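Local structure of transcriptional regulator (GntR family) (Enterococcus faecalis, 3DDV) at residues B[72-76]-B[126-130]. The protein is probably a transcriptional repressor or activator of the GntR family whose UTRA domain, as in its relatives, would bind a small-molecule effector to control DNA binding. Numbering follows the deposited sequence.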
loop_
_atom_site.group_PDB
_atom_site.type_symbol
_atom_site.label_atom_id
_atom_site.label_comp_id
_atom_site.label_asym_id
_atom_site.label_seq_id
_atom_site.Cartn_x
_atom_site.Cartn_y
_atom_site.Cartn_z
ATOM N N PHE B 72 31.200 16.731 13.285
ATOM C CA PHE B 72 30.127 16.973 14.233
ATOM C C PHE B 72 29.877 15.750 15.098
ATOM O O PHE B 72 29.885 15.825 16.332
ATOM C CB PHE B 72 28.848 17.394 13.509
ATOM C CG PHE B 72 27.717 17.704 14.429
ATOM C CD1 PHE B 72 27.939 18.387 15.629
ATOM C CD2 PHE B 72 26.427 17.333 14.096
ATOM C CE1 PHE B 72 26.902 18.681 16.479
ATOM C CE2 PHE B 72 25.378 17.629 14.944
ATOM C CZ PHE B 72 25.620 18.309 16.140
ATOM N N TYR B 73 29.701 14.616 14.438
ATOM C CA TYR B 73 29.392 13.398 15.147
ATOM C C TYR B 73 30.558 12.962 16.032
ATOM O O TYR B 73 30.373 12.801 17.251
ATOM C CB TYR B 73 28.979 12.337 14.151
ATOM C CG TYR B 73 27.615 12.549 13.547
ATOM C CD1 TYR B 73 26.646 13.332 14.189
ATOM C CD2 TYR B 73 27.265 11.931 12.343
ATOM C CE1 TYR B 73 25.361 13.512 13.649
ATOM C CE2 TYR B 73 25.976 12.108 11.787
ATOM C CZ TYR B 73 25.025 12.909 12.463
ATOM O OH TYR B 73 23.747 13.107 11.950
ATOM N N LYS B 74 31.738 12.811 15.412
ATOM C CA LYS B 74 33.016 12.630 16.135
ATOM C C LYS B 74 33.101 13.543 17.358
ATOM O O LYS B 74 33.249 13.095 18.499
ATOM C CB LYS B 74 34.260 12.934 15.236
ATOM C CG LYS B 74 34.372 12.176 13.859
ATOM C CD LYS B 74 34.822 10.688 13.979
ATOM C CE LYS B 74 33.985 9.674 13.118
ATOM N NZ LYS B 74 34.421 9.537 11.679
ATOM N N THR B 75 33.022 14.842 17.124
ATOM C CA THR B 75 33.263 15.793 18.191
ATOM C C THR B 75 32.280 15.591 19.295
ATOM O O THR B 75 32.627 15.685 20.448
ATOM C CB THR B 75 33.176 17.236 17.671
ATOM O OG1 THR B 75 34.090 17.373 16.564
ATOM C CG2 THR B 75 33.480 18.277 18.788
ATOM N N LEU B 76 31.046 15.299 18.924
ATOM C CA LEU B 76 29.941 15.216 19.881
ATOM C C LEU B 76 30.170 14.096 20.888
ATOM O O LEU B 76 30.073 14.292 22.112
ATOM C CB LEU B 76 28.650 14.977 19.109
ATOM C CG LEU B 76 27.367 15.662 19.557
ATOM C CD1 LEU B 76 27.584 16.989 20.233
ATOM C CD2 LEU B 76 26.471 15.805 18.344
ATOM N N PRO B 126 16.923 15.335 21.533
ATOM C CA PRO B 126 17.266 15.793 20.186
ATOM C C PRO B 126 18.558 16.588 20.152
ATOM O O PRO B 126 18.805 17.413 21.039
ATOM C CB PRO B 126 16.120 16.725 19.824
ATOM C CG PRO B 126 14.990 16.373 20.763
ATOM C CD PRO B 126 15.596 15.793 21.982
ATOM N N PHE B 127 19.370 16.373 19.131
ATOM C CA PHE B 127 20.515 17.212 18.974
ATOM C C PHE B 127 20.693 17.762 17.571
ATOM O O PHE B 127 21.652 18.463 17.310
ATOM C CB PHE B 127 21.760 16.479 19.476
ATOM C CG PHE B 127 22.216 15.380 18.593
ATOM C CD1 PHE B 127 23.071 15.641 17.535
ATOM C CD2 PHE B 127 21.825 14.068 18.830
ATOM C CE1 PHE B 127 23.513 14.613 16.707
ATOM C CE2 PHE B 127 22.253 13.043 18.014
ATOM C CZ PHE B 127 23.098 13.301 16.937
ATOM N N GLU B 128 19.757 17.520 16.682
ATOM C CA GLU B 128 19.971 17.845 15.299
ATOM C C GLU B 128 18.617 17.905 14.602
ATOM O O GLU B 128 17.790 17.001 14.786
ATOM C CB GLU B 128 20.776 16.712 14.706
ATOM C CG GLU B 128 21.729 17.133 13.719
ATOM C CD GLU B 128 22.489 15.969 13.016
ATOM O OE1 GLU B 128 21.967 14.795 12.879
ATOM O OE2 GLU B 128 23.616 16.318 12.543
ATOM N N TYR B 129 18.366 18.940 13.812
ATOM C CA TYR B 129 17.223 18.916 12.899
ATOM C C TYR B 129 17.765 19.303 11.547
ATOM O O TYR B 129 18.204 20.408 11.338
ATOM C CB TYR B 129 16.164 19.909 13.358
ATOM C CG TYR B 129 15.013 20.051 12.410
ATOM C CD1 TYR B 129 14.537 18.969 11.712
ATOM C CD2 TYR B 129 14.370 21.261 12.243
ATOM C CE1 TYR B 129 13.470 19.083 10.852
ATOM C CE2 TYR B 129 13.270 21.376 11.393
ATOM C CZ TYR B 129 12.845 20.274 10.693
ATOM O OH TYR B 129 11.792 20.353 9.817
ATOM N N VAL B 130 17.791 18.378 10.628
ATOM C CA VAL B 130 18.590 18.569 9.421
ATOM C C VAL B 130 17.682 18.408 8.235
ATOM O O VAL B 130 16.831 17.510 8.200
ATOM C CB VAL B 130 19.814 17.582 9.372
ATOM C CG1 VAL B 130 20.711 17.871 8.174
ATOM C CG2 VAL B 130 20.602 17.672 10.692
#
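The ring of F127 is held by its rim: F72 and Y73 both come in on its edge, roughly level with the ring, with Y73 CE1 3.7 Å from F127 CE1. L76 meets the same ring obliquely through a single methyl, CD2, at 3.5 Å from F127 CD1, and this methyl also lies over one face of the F72 ring, offset toward the rim. The F72 and F127 planes are inclined by 60° with centroids 6.0 Å apart. At the edge of F72 sits the E128 side chain, its CG in the ring plane and OE2 3.3 Å from F72 CE2.

The one polar link is a hydrogen bond from Y73 OH to E128 OE1, 2.6 Å long and received on the syn lone pair, with ring and carboxylate planes 59° apart. Extended beyond CG (chi2 -175°), the glutamate reaches out from the strand to the phenol. S119 OG also bonds OE1, so the buried carboxylate is gripped from both the helix and the adjacent strand.

Helix 72-80 thus packs on strand 126-135, the two segments running nearly antiparallel, their axes coming within 11.7 Å of each other. The strand lies inside the antiparallel sheet of the UTRA domain, between 46-56 and 111-121; I55 of the former touches F72, while F121 of the latter stacks on F127.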